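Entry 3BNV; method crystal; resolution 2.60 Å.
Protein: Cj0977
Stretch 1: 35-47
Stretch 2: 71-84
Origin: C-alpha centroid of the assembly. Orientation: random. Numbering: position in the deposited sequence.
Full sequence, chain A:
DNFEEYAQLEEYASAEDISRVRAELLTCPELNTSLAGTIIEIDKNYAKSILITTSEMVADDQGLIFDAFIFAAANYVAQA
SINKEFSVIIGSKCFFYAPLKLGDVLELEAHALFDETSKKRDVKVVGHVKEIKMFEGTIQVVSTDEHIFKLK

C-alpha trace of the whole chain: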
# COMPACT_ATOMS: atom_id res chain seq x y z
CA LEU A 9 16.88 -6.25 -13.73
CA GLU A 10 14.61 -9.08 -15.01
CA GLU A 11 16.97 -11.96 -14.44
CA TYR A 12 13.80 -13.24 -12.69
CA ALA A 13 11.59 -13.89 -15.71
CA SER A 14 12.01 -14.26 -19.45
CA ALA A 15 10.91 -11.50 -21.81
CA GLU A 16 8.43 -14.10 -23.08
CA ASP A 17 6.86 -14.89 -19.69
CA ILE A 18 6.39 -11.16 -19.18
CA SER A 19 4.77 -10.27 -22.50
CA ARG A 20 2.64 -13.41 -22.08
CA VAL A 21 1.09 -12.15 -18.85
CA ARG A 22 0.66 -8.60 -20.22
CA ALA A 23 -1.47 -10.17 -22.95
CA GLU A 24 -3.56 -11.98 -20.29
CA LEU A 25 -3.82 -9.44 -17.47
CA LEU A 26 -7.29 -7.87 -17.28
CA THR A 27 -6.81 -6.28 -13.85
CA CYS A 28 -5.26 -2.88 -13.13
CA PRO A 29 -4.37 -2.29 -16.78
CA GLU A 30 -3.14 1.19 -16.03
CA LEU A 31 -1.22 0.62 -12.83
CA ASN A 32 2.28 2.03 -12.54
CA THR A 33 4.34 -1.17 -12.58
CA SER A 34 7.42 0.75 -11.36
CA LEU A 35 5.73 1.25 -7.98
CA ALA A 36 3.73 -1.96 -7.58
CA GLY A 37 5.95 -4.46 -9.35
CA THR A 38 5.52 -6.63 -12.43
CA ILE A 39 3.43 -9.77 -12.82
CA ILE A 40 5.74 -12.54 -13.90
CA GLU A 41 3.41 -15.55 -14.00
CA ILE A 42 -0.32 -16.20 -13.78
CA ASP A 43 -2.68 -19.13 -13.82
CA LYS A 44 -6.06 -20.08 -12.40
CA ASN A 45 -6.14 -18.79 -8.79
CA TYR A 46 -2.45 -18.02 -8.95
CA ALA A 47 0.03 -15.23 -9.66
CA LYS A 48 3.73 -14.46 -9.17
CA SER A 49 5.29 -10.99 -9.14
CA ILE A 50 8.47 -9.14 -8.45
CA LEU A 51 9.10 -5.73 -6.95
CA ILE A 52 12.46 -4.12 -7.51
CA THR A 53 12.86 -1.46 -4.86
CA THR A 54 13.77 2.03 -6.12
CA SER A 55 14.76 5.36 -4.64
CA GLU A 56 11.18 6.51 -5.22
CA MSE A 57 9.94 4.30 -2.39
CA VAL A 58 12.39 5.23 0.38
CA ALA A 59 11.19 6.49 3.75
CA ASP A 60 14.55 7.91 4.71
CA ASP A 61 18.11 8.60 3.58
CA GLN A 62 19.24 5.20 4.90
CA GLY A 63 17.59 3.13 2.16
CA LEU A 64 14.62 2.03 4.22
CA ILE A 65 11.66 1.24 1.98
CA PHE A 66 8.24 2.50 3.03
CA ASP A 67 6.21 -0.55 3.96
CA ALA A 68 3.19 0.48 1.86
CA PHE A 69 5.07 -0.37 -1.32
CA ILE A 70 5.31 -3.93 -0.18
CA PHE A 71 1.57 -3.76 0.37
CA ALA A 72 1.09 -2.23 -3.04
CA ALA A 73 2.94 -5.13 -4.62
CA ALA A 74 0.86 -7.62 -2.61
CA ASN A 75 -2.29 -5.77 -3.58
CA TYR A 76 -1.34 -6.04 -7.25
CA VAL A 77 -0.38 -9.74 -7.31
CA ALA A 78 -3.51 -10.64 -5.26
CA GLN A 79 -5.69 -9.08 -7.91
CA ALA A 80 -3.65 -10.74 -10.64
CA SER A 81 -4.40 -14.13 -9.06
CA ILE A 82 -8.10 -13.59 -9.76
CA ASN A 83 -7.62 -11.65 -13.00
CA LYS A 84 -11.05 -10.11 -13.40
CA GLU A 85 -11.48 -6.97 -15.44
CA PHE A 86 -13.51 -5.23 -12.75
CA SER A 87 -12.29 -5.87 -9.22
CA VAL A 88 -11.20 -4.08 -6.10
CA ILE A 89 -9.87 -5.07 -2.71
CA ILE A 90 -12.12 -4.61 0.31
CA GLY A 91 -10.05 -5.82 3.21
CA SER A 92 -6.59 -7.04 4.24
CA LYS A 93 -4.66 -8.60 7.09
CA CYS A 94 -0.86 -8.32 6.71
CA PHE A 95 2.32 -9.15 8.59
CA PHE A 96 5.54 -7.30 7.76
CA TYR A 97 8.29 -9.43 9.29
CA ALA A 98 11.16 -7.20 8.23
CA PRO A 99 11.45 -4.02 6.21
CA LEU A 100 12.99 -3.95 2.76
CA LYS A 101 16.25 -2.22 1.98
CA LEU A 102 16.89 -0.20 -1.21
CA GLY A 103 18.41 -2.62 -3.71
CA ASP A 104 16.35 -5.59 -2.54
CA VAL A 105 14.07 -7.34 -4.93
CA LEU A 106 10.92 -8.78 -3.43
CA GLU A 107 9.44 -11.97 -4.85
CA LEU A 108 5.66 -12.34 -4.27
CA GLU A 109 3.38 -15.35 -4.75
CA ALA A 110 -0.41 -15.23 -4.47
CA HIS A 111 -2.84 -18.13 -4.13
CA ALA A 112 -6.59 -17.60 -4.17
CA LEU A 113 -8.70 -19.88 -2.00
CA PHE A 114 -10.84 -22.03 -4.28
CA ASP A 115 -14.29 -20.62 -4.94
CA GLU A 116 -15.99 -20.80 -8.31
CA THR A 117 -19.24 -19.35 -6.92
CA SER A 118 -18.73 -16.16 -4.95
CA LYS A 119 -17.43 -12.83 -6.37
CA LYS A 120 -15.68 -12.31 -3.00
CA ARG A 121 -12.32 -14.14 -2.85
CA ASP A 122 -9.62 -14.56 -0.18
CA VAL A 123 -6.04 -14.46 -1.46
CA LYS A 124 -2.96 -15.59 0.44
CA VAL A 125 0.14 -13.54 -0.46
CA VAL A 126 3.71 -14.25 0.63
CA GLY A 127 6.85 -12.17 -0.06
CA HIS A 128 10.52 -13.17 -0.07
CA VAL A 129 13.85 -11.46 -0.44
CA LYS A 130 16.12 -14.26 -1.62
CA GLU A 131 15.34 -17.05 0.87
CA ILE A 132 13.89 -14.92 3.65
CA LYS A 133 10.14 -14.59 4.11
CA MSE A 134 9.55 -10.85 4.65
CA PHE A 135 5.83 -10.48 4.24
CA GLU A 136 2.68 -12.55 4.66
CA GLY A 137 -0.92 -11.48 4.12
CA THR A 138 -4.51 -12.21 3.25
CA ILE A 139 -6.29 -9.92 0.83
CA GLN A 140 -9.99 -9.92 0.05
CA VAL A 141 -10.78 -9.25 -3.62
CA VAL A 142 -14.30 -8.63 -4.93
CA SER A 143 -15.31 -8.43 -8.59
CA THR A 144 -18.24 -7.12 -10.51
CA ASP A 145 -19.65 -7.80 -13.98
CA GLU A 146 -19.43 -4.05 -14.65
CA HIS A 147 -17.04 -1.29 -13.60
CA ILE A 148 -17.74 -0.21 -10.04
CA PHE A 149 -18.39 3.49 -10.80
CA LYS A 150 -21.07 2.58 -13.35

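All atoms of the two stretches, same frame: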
# COMPACT_ATOMS: atom_id res chain seq x y z
N LEU A 35 6.02 1.01 -9.39
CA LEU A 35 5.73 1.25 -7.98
C LEU A 35 5.09 0.02 -7.33
O LEU A 35 5.20 -0.18 -6.11
CB LEU A 35 4.75 2.41 -7.81
CG LEU A 35 5.02 3.83 -8.34
CD1 LEU A 35 3.79 4.65 -8.16
CD2 LEU A 35 6.17 4.50 -7.59
N ALA A 36 4.42 -0.80 -8.14
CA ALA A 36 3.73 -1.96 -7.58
C ALA A 36 4.33 -3.28 -8.02
O ALA A 36 3.91 -4.34 -7.59
CB ALA A 36 2.25 -1.91 -7.94
N GLY A 37 5.33 -3.23 -8.89
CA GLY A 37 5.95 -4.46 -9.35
C GLY A 37 5.39 -4.92 -10.69
O GLY A 37 4.49 -4.29 -11.27
N THR A 38 5.94 -6.03 -11.18
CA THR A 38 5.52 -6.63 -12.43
C THR A 38 5.05 -8.06 -12.24
O THR A 38 5.65 -8.84 -11.52
CB THR A 38 6.68 -6.67 -13.38
OG1 THR A 38 7.09 -5.32 -13.66
CG2 THR A 38 6.31 -7.36 -14.64
N ILE A 39 3.95 -8.41 -12.89
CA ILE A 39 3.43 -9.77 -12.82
C ILE A 39 4.23 -10.63 -13.78
O ILE A 39 4.44 -10.27 -14.93
CB ILE A 39 1.96 -9.81 -13.21
CG1 ILE A 39 1.19 -8.72 -12.48
CG2 ILE A 39 1.37 -11.18 -12.90
CD1 ILE A 39 1.15 -8.90 -10.97
N ILE A 40 4.65 -11.79 -13.30
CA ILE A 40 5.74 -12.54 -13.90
C ILE A 40 5.22 -13.94 -14.27
O ILE A 40 5.83 -14.67 -15.05
CB ILE A 40 6.87 -12.60 -12.81
CG1 ILE A 40 8.24 -12.68 -13.36
CG2 ILE A 40 6.77 -13.81 -11.92
CD1 ILE A 40 9.13 -13.34 -12.31
N GLU A 41 4.08 -14.29 -13.71
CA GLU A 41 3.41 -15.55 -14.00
C GLU A 41 1.98 -15.51 -13.47
O GLU A 41 1.70 -14.93 -12.40
CB GLU A 41 4.17 -16.72 -13.40
CG GLU A 41 3.40 -18.00 -13.40
CD GLU A 41 4.26 -19.21 -13.09
OE1 GLU A 41 3.75 -20.34 -13.31
OE2 GLU A 41 5.44 -19.04 -12.65
N ILE A 42 1.06 -16.08 -14.24
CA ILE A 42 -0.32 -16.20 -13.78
C ILE A 42 -0.94 -17.48 -14.24
O ILE A 42 -0.47 -18.10 -15.17
CB ILE A 42 -1.23 -15.03 -14.17
CG1 ILE A 42 -1.74 -15.18 -15.59
CG2 ILE A 42 -0.54 -13.70 -14.02
CD1 ILE A 42 -2.81 -14.15 -15.89
N ASP A 43 -1.99 -17.88 -13.56
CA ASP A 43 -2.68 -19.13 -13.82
C ASP A 43 -3.99 -19.02 -13.04
O ASP A 43 -4.21 -18.05 -12.29
CB ASP A 43 -1.85 -20.30 -13.28
CG ASP A 43 -2.02 -21.61 -14.09
OD1 ASP A 43 -1.18 -22.52 -13.89
OD2 ASP A 43 -2.95 -21.75 -14.93
N LYS A 44 -4.84 -20.02 -13.19
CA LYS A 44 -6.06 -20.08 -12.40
C LYS A 44 -5.73 -19.94 -10.90
O LYS A 44 -4.99 -20.77 -10.35
CB LYS A 44 -6.75 -21.41 -12.65
CG LYS A 44 -8.03 -21.58 -11.88
CD LYS A 44 -9.03 -20.55 -12.31
CE LYS A 44 -10.44 -21.09 -12.23
NZ LYS A 44 -10.98 -21.01 -10.84
N ASN A 45 -6.28 -18.91 -10.25
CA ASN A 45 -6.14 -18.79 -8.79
C ASN A 45 -4.72 -18.56 -8.34
O ASN A 45 -4.38 -18.82 -7.18
CB ASN A 45 -6.69 -20.03 -8.07
CG ASN A 45 -8.21 -20.00 -7.92
OD1 ASN A 45 -8.83 -18.93 -7.90
ND2 ASN A 45 -8.82 -21.17 -7.82
N TYR A 46 -3.87 -18.07 -9.24
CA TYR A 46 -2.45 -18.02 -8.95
C TYR A 46 -1.76 -16.88 -9.69
O TYR A 46 -2.07 -16.59 -10.85
CB TYR A 46 -1.79 -19.35 -9.30
CG TYR A 46 -0.29 -19.29 -9.21
CD1 TYR A 46 0.50 -19.03 -10.33
CD2 TYR A 46 0.34 -19.44 -7.98
CE1 TYR A 46 1.87 -18.96 -10.23
CE2 TYR A 46 1.70 -19.35 -7.87
CZ TYR A 46 2.47 -19.12 -8.99
OH TYR A 46 3.84 -19.04 -8.83
N ALA A 47 -0.81 -16.23 -9.01
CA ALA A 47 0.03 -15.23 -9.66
C ALA A 47 1.37 -15.05 -8.95
O ALA A 47 1.48 -15.22 -7.73
CB ALA A 47 -0.69 -13.91 -9.77
N PHE A 71 3.00 -3.52 0.44
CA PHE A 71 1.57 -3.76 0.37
C PHE A 71 1.09 -3.55 -1.05
O PHE A 71 0.38 -4.37 -1.60
CB PHE A 71 0.78 -2.88 1.33
CG PHE A 71 -0.73 -3.10 1.28
CD1 PHE A 71 -1.54 -2.35 0.45
CD2 PHE A 71 -1.34 -4.08 2.06
CE1 PHE A 71 -2.92 -2.56 0.42
CE2 PHE A 71 -2.71 -4.29 2.00
CZ PHE A 71 -3.50 -3.52 1.19
N ALA A 72 1.50 -2.45 -1.68
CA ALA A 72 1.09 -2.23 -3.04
C ALA A 72 1.39 -3.45 -3.89
O ALA A 72 0.54 -3.89 -4.65
CB ALA A 72 1.76 -1.01 -3.61
N ALA A 73 2.59 -3.99 -3.79
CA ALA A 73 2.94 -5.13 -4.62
C ALA A 73 1.99 -6.30 -4.29
O ALA A 73 1.46 -6.96 -5.19
CB ALA A 73 4.37 -5.49 -4.41
N ALA A 74 1.74 -6.54 -3.00
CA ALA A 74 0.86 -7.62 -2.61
C ALA A 74 -0.57 -7.41 -3.14
O ALA A 74 -1.25 -8.34 -3.58
CB ALA A 74 0.85 -7.74 -1.12
N ASN A 75 -1.00 -6.17 -3.09
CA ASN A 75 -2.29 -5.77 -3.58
C ASN A 75 -2.40 -6.09 -5.08
O ASN A 75 -3.40 -6.64 -5.58
CB ASN A 75 -2.46 -4.29 -3.26
CG ASN A 75 -3.80 -3.73 -3.65
OD1 ASN A 75 -4.60 -4.36 -4.36
ND2 ASN A 75 -4.05 -2.50 -3.22
N TYR A 76 -1.34 -5.79 -5.82
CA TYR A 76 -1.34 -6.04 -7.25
C TYR A 76 -1.36 -7.55 -7.56
O TYR A 76 -2.23 -8.03 -8.27
CB TYR A 76 -0.18 -5.28 -7.87
CG TYR A 76 -0.04 -5.30 -9.36
CD1 TYR A 76 1.21 -5.33 -9.94
CD2 TYR A 76 -1.13 -5.25 -10.19
CE1 TYR A 76 1.36 -5.33 -11.31
CE2 TYR A 76 -0.98 -5.26 -11.58
CZ TYR A 76 0.27 -5.30 -12.13
OH TYR A 76 0.45 -5.30 -13.49
N VAL A 77 -0.42 -8.31 -7.02
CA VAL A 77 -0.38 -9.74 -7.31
C VAL A 77 -1.64 -10.50 -6.78
O VAL A 77 -2.08 -11.47 -7.38
CB VAL A 77 0.94 -10.41 -6.87
CG1 VAL A 77 0.95 -10.69 -5.39
CG2 VAL A 77 1.12 -11.68 -7.58
N ALA A 78 -2.23 -10.06 -5.68
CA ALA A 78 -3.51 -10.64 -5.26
C ALA A 78 -4.56 -10.48 -6.35
O ALA A 78 -5.26 -11.43 -6.70
CB ALA A 78 -4.03 -9.99 -3.99
N GLN A 79 -4.71 -9.27 -6.86
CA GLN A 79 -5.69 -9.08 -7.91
C GLN A 79 -5.31 -9.85 -9.16
O GLN A 79 -6.18 -10.37 -9.82
CB GLN A 79 -5.88 -7.61 -8.25
CG GLN A 79 -6.45 -6.79 -7.10
CD GLN A 79 -7.07 -5.51 -7.60
OE1 GLN A 79 -8.09 -5.55 -8.26
NE2 GLN A 79 -6.44 -4.39 -7.32
N ALA A 80 -4.03 -9.98 -9.46
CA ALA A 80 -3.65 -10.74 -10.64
C ALA A 80 -4.02 -12.22 -10.52
O ALA A 80 -4.25 -12.88 -11.52
CB ALA A 80 -2.22 -10.58 -10.93
N SER A 81 -4.07 -12.73 -9.30
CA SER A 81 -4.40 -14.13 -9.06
C SER A 81 -5.85 -14.45 -9.40
O SER A 81 -6.18 -15.59 -9.62
CB SER A 81 -4.14 -14.51 -7.61
OG SER A 81 -5.12 -13.92 -6.77
N ILE A 82 -6.70 -13.44 -9.39
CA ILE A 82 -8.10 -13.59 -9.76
C ILE A 82 -8.31 -13.16 -11.20
O ILE A 82 -9.10 -13.75 -11.92
CB ILE A 82 -8.97 -12.67 -8.89
CG1 ILE A 82 -8.79 -13.05 -7.43
CG2 ILE A 82 -10.46 -12.74 -9.34
CD1 ILE A 82 -8.74 -14.55 -7.24
N ASN A 83 -7.62 -12.11 -11.61
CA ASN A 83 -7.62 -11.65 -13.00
C ASN A 83 -8.99 -11.33 -13.60
O ASN A 83 -9.31 -11.75 -14.71
CB ASN A 83 -6.90 -12.63 -13.93
CG ASN A 83 -6.49 -11.97 -15.24
OD1 ASN A 83 -6.36 -10.76 -15.30
ND2 ASN A 83 -6.28 -12.76 -16.27
N LYS A 84 -9.79 -10.58 -12.87
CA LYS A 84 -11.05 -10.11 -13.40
C LYS A 84 -10.91 -8.67 -13.86
O LYS A 84 -10.15 -7.90 -13.29
CB LYS A 84 -12.13 -10.20 -12.33
CG LYS A 84 -12.53 -11.61 -11.99
CD LYS A 84 -13.61 -12.12 -12.90
CE LYS A 84 -13.85 -13.60 -12.73
NZ LYS A 84 -14.91 -14.03 -13.68
O HOH W 1 3.20 -6.96 -7.48
O HOH W 2 2.41 -6.72 -14.49
O HOH W 3 -8.57 -17.48 -10.88

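The helix that enters the second stretch from earlier in the chain and runs through most of it packs against strand 38-43 and the start of the strand at 46-47, burying 625 Å² summed over both sides. The axes of helix and strand 38-43 approach to 8.1 Å, with their N-to-C directions 37° apart. No clear direct hydrogen bond joins the two stretches; apolar packing, close backbone approaches and bridging waters hold them together.

The apolar contact centres on Ile 39 and Tyr 76, both of which point toward the opposing stretch. Ile 39, with chi1 and chi2 both m, lays CD1 over one face of the Tyr 76 ring, 3.8 Å from its centroid and 18° off the normal, a CH-pi contact; Ile 39 CG1 lies 3.6 Å from Tyr 76 CZ. The same Ile 39 CD1 reaches Ala 80 CB at 3.8 Å, so a single methyl touches residues one turn apart on the same face of the helix. Ala 47 continues the apolar surface: its CB is 3.6 Å from Val 77 CG2 and 3.8 Å from Ala 80 CB. Methyl side chains suit these positions because the backbones run close together. At the other end, Ala 36 CB packs 4.1 Å from Tyr 76 CD1 and 4.4 Å from Ala 72 CB. Farther along, Ile 42 CD1 comes within 3.8 Å of Asn 83 ND2, whose polar group is hydrogen-bonded elsewhere in the structure.

The backbones come within 4.4 Å, CA to CA, at two places: Ala 36 with Ala 73, and Tyr 46 with Ser 81. At the first, Ala 73 CA makes a CA-H...O contact of 3.2 Å with Ala 36 O. Gly 37 follows with positive phi; a CB here would be jammed against the preceding carbonyl oxygen, which by itself calls for glycine. Its own carbonyl, Gly 37 O, lies at the edge of the tyrosine ring, 3.3 Å from Tyr 76 CE1. Near the helix's C-terminal end, the type II turn from Asp 43 to Tyr 46 brings Asn 45 CA to 3.3 Å from Ser 81 O. Asn 45 adopts positive phi, a conformation asparagine tolerates well. The side chain of Ser 81 turns back on its own helix, with OG donating a very short 2.5 Å hydrogen bond to Ala 78 O.

Three waters complete the polar contacts. Water 1 donates to both Ala 36 O (2.7 Å) and Ala 73 O (2.9 Å). Water 2 accepts from Ile 39 N (2.8 Å) and hydrogen-bonds to Tyr 76 OH (2.6 Å), tying the phenol to the strand. Water 3 accepts from Asn 45 N (2.8 Å) and donates to Ser 81 O (3.3 Å), linking turn and helix.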